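Local coordinates for sensor-type histidine kinase prrB (Mycobacterium tuberculosis, PDB 1YSR) that uses ATP to phosphorylate a histidine in its role as the sensor kinase of the PrrB/PrrA two-component system, the piece here being its C-terminal ATP-binding domain, at the interface of chains A and B. Coordinates in Å, arbitrary orientation; residue numbers count along the deposited sequence, not the author numbering. Chains: chain A/B, Sensor-type histidine kinase prrB.

Contact 1: the interface of chains A and B. Residues chain A 7-9, 39; chain B 45-46, 49, 122.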
loop_
_atom_site.group_PDB
_atom_site.type_symbol
_atom_site.label_atom_id
_atom_site.label_comp_id
_atom_site.label_asym_id
_atom_site.label_seq_id
_atom_site.Cartn_x
_atom_site.Cartn_y
_atom_site.Cartn_z
ATOM N N PRO A 7 -2.444 7.786 -2.654
ATOM C CA PRO A 7 -3.278 6.874 -3.421
ATOM C C PRO A 7 -3.028 5.458 -2.936
ATOM O O PRO A 7 -1.884 5.081 -2.735
ATOM C CB PRO A 7 -2.743 7.061 -4.869
ATOM C CG PRO A 7 -2.260 8.490 -4.889
ATOM C CD PRO A 7 -1.513 8.517 -3.548
ATOM N N VAL A 8 -4.090 4.695 -2.716
ATOM C CA VAL A 8 -3.988 3.296 -2.317
ATOM C C VAL A 8 -4.897 2.463 -3.182
ATOM O O VAL A 8 -6.072 2.680 -3.218
ATOM C CB VAL A 8 -4.433 3.079 -0.849
ATOM C CG1 VAL A 8 -4.128 1.662 -0.491
ATOM C CG2 VAL A 8 -3.651 3.981 0.110
ATOM N N ASP A 9 -4.337 1.475 -3.873
ATOM C CA ASP A 9 -5.172 0.514 -4.604
ATOM C C ASP A 9 -5.645 -0.515 -3.604
ATOM O O ASP A 9 -4.873 -1.382 -3.228
ATOM C CB ASP A 9 -4.344 -0.162 -5.707
ATOM C CG ASP A 9 -5.153 -1.197 -6.505
ATOM O OD1 ASP A 9 -6.179 -1.732 -6.010
ATOM O OD2 ASP A 9 -4.691 -1.539 -7.610
ATOM N N ILE A 39 -9.369 2.581 -6.178
ATOM C CA ILE A 39 -8.331 3.433 -5.596
ATOM C C ILE A 39 -8.971 4.407 -4.616
ATOM O O ILE A 39 -9.970 5.066 -4.989
ATOM C CB ILE A 39 -7.561 4.259 -6.674
ATOM C CG1 ILE A 39 -7.181 3.377 -7.901
ATOM C CG2 ILE A 39 -6.321 4.904 -6.048
ATOM C CD1 ILE A 39 -6.218 2.245 -7.539
ATOM N N ALA B 45 -1.308 3.280 -8.888
ATOM C CA ALA B 45 -2.485 3.719 -8.098
ATOM C C ALA B 45 -2.825 5.167 -8.399
ATOM O O ALA B 45 -3.996 5.517 -8.635
ATOM C CB ALA B 45 -2.260 3.526 -6.581
ATOM N N GLY B 46 -1.772 5.985 -8.436
ATOM C CA GLY B 46 -1.885 7.421 -8.677
ATOM C C GLY B 46 -2.418 7.714 -10.059
ATOM O O GLY B 46 -3.325 8.501 -10.232
ATOM N N LEU B 49 -5.959 6.687 -10.133
ATOM C CA LEU B 49 -6.731 7.677 -9.396
ATOM C C LEU B 49 -7.059 8.868 -10.278
ATOM O O LEU B 49 -8.211 9.358 -10.301
ATOM C CB LEU B 49 -5.889 8.159 -8.213
ATOM C CG LEU B 49 -6.570 9.221 -7.330
ATOM C CD1 LEU B 49 -7.996 8.802 -6.820
ATOM C CD2 LEU B 49 -5.659 9.652 -6.183
ATOM N N GLN B 122 -1.012 14.179 -9.526
ATOM C CA GLN B 122 -0.372 12.944 -10.047
ATOM C C GLN B 122 0.450 13.229 -11.318
ATOM O O GLN B 122 1.559 12.692 -11.512
ATOM C CB GLN B 122 -1.382 11.822 -10.207
ATOM C CG GLN B 122 -2.037 11.430 -8.888
ATOM C CD GLN B 122 -1.012 10.875 -7.899
ATOM O OE1 GLN B 122 -0.135 10.093 -8.301
ATOM N NE2 GLN B 122 -1.083 11.305 -6.634
#

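Contact 2: the interface of chains A and B. Residues chain A 41, 149-150; chain B 49, 52-53, 118.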
loop_
_atom_site.group_PDB
_atom_site.type_symbol
_atom_site.label_atom_id
_atom_site.label_comp_id
_atom_site.label_asym_id
_atom_site.label_seq_id
_atom_site.Cartn_x
_atom_site.Cartn_y
_atom_site.Cartn_z
ATOM N N VAL A 41 -7.747 7.442 -1.336
ATOM C CA VAL A 41 -6.628 8.120 -0.766
ATOM C C VAL A 41 -6.663 7.776 0.708
ATOM O O VAL A 41 -7.728 7.854 1.355
ATOM C CB VAL A 41 -6.741 9.646 -1.017
ATOM C CG1 VAL A 41 -5.752 10.423 -0.158
ATOM C CG2 VAL A 41 -6.478 9.913 -2.544
ATOM N N PRO A 149 -12.293 9.313 -3.057
ATOM C CA PRO A 149 -11.504 10.535 -3.246
ATOM C C PRO A 149 -12.057 11.584 -4.216
ATOM O O PRO A 149 -11.481 12.696 -4.301
ATOM C CB PRO A 149 -10.168 9.983 -3.769
ATOM C CG PRO A 149 -10.596 8.794 -4.607
ATOM C CD PRO A 149 -11.804 8.202 -3.921
ATOM N N SER A 150 -13.125 11.223 -4.930
ATOM C CA SER A 150 -13.785 12.071 -5.937
ATOM C C SER A 150 -15.147 12.631 -5.503
ATOM O O SER A 150 -15.849 12.048 -4.656
ATOM C CB SER A 150 -13.974 11.261 -7.230
ATOM O OG SER A 150 -12.711 10.801 -7.687
ATOM O OXT SER A 150 -15.586 13.679 -6.031
ATOM N N LEU B 49 -5.959 6.687 -10.133
ATOM C CA LEU B 49 -6.731 7.677 -9.396
ATOM C C LEU B 49 -7.059 8.868 -10.278
ATOM O O LEU B 49 -8.211 9.358 -10.301
ATOM C CB LEU B 49 -5.889 8.159 -8.213
ATOM C CG LEU B 49 -6.570 9.221 -7.330
ATOM C CD1 LEU B 49 -7.996 8.802 -6.820
ATOM C CD2 LEU B 49 -5.659 9.652 -6.183
ATOM N N ASP B 52 -9.683 7.969 -12.687
ATOM C CA ASP B 52 -10.947 7.812 -11.973
ATOM C C ASP B 52 -11.482 9.181 -11.638
ATOM O O ASP B 52 -12.669 9.468 -11.779
ATOM C CB ASP B 52 -10.780 7.087 -10.632
ATOM C CG ASP B 52 -10.451 5.661 -10.764
ATOM O OD1 ASP B 52 -10.644 5.087 -11.852
ATOM O OD2 ASP B 52 -9.978 5.101 -9.724
ATOM N N ASN B 53 -10.602 10.053 -11.184
ATOM C CA ASN B 53 -11.081 11.342 -10.724
ATOM C C ASN B 53 -11.582 12.166 -11.918
ATOM O O ASN B 53 -12.579 12.887 -11.808
ATOM C CB ASN B 53 -9.995 12.057 -9.947
ATOM C CG ASN B 53 -10.454 13.393 -9.385
ATOM O OD1 ASN B 53 -9.859 14.431 -9.699
ATOM N ND2 ASN B 53 -11.464 13.365 -8.512
ATOM N N LEU B 118 -6.353 16.363 -7.822
ATOM C CA LEU B 118 -5.708 15.036 -7.745
ATOM C C LEU B 118 -4.994 14.716 -9.051
ATOM O O LEU B 118 -3.920 14.120 -9.026
ATOM C CB LEU B 118 -6.727 13.926 -7.494
ATOM C CG LEU B 118 -7.281 13.793 -6.076
ATOM C CD1 LEU B 118 -8.373 12.713 -6.026
ATOM C CD2 LEU B 118 -6.147 13.545 -5.047
#

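Contact 1: the interface of chains A and B
The pyrrolidine ring of A:Pro7 stands nearly on edge against the carboxamide of B:Gln122, the two planes roughly perpendicular. A:Pro7 CG, the tip atom, sits over one face of the amide, nearer the nitrogen end, 3.5 Å from B:Gln122 NE2; this is van der Waals contact. Seen from the proline, the amide comes in at the CG corner of the ring's edge. On one face side B:Leu49 CD2 hangs past the CB–CG rim, 3.8 Å from A:Pro7 CG, the two side chains crossing at about a right angle. Further round the edge, A:Pro7 CB packs on B:Gly46, where no side chain holds the ring away, and reaches B:Gly46 CA at 3.9 Å. B:Ala45 CB comes in from the other side, 4.0 Å from A:Pro7 CB, and also touches the backbone N of A:Asp9.

The B:Ala45–B:Gly46 peptide is a second flat group. A:Pro7 CB rests above the B:Gly46 nitrogen; A:Ile39 CG2 comes in from the same side but slantwise, beyond the carbonyl oxygen, at 3.5 Å from B:Ala45 O. A:Ile39 meets the helix with both branches: with chi1 at -45°, A:Ile39 CG2 turns toward B:Leu49 CB, at 3.9 Å, while the CG1 arm carries CD1 back toward B:Ala45.

In terms of folds, the edge of chain A formed by strands 6-9 and 39-42 leans on the start of chain B's helix 44-60, with helix 117-125 supplying the glutamine. This strand-edge-on-helix patch joins two copies in the deposited assembly and may be a crystal contact. The small B:Ala45 and B:Gly46 probably let the strands come close to the helix backbone. B:Gln122 is bent at chi2 (-63°), which swings its amide toward the proline. At the far end of the patch, A:Ile39 CD1 ends 4.1 Å from B:Ala45 CA.

Contact 2: the interface of chains A and B
This is an asymmetric tail-on-helix interface between two copies of the ATP-binding domain: the C-terminal end of chain A, helped by strand 39-42, lies across helices 44-60 and 117-125 of chain B and helps hold the copies together in the deposited assembly, perhaps only as a crystal contact. The ring of A:Pro149 presents its CB–CG edge to B:Leu49, whose other methyl, CD1, presses on A:Pro149 CG at 3.4 Å, a close approach for two carbons. B:Leu118 CD1 comes to A:Pro149 CB at 4.0 Å, and also touches that proline's carbonyl oxygen. Beyond the ring, A:Val41 CG2 meets B:Leu49 CD2 at 3.7 Å, the side chains crossing nearly perpendicularly.

A polar link closes the end of the patch. B:Asn53 ND2 donates a nearly straight hydrogen bond (174° at H) to the hydroxyl OG of A:Ser150, the last residue, over 3.0 Å. The acceptor lies in the amide plane, and the N-H used is the one on the CB side, away from OD1. With CG anti to its backbone N (chi1 -178°), the asparagine turns its amide toward the tail.

B:Asn53 belongs to the N box of histidine kinases, on a helix that borders the nucleotide pocket. The contact probably helps order the C-terminus of chain A in this crystal.

Contact 1 and contact 2 are neighbouring stretches of one surface, the centres of their C-alpha atoms about 7 Å apart. B:Leu49 belongs to both: its CD2 serves both contacts, and CD1 turns to contact 2. Both draw on helices 44-60 and 117-125 of chain B and on strand 39-42 of chain A. Different elements of the two copies meet, without an exact two-fold, and the assembly holds three copies. Histidine kinases normally dimerise through a helical domain absent from this fragment, so the interface may well reflect crystal packing. B:Asn53 in the N box puts it next to the ATP site; the structure alone does not show any effect there.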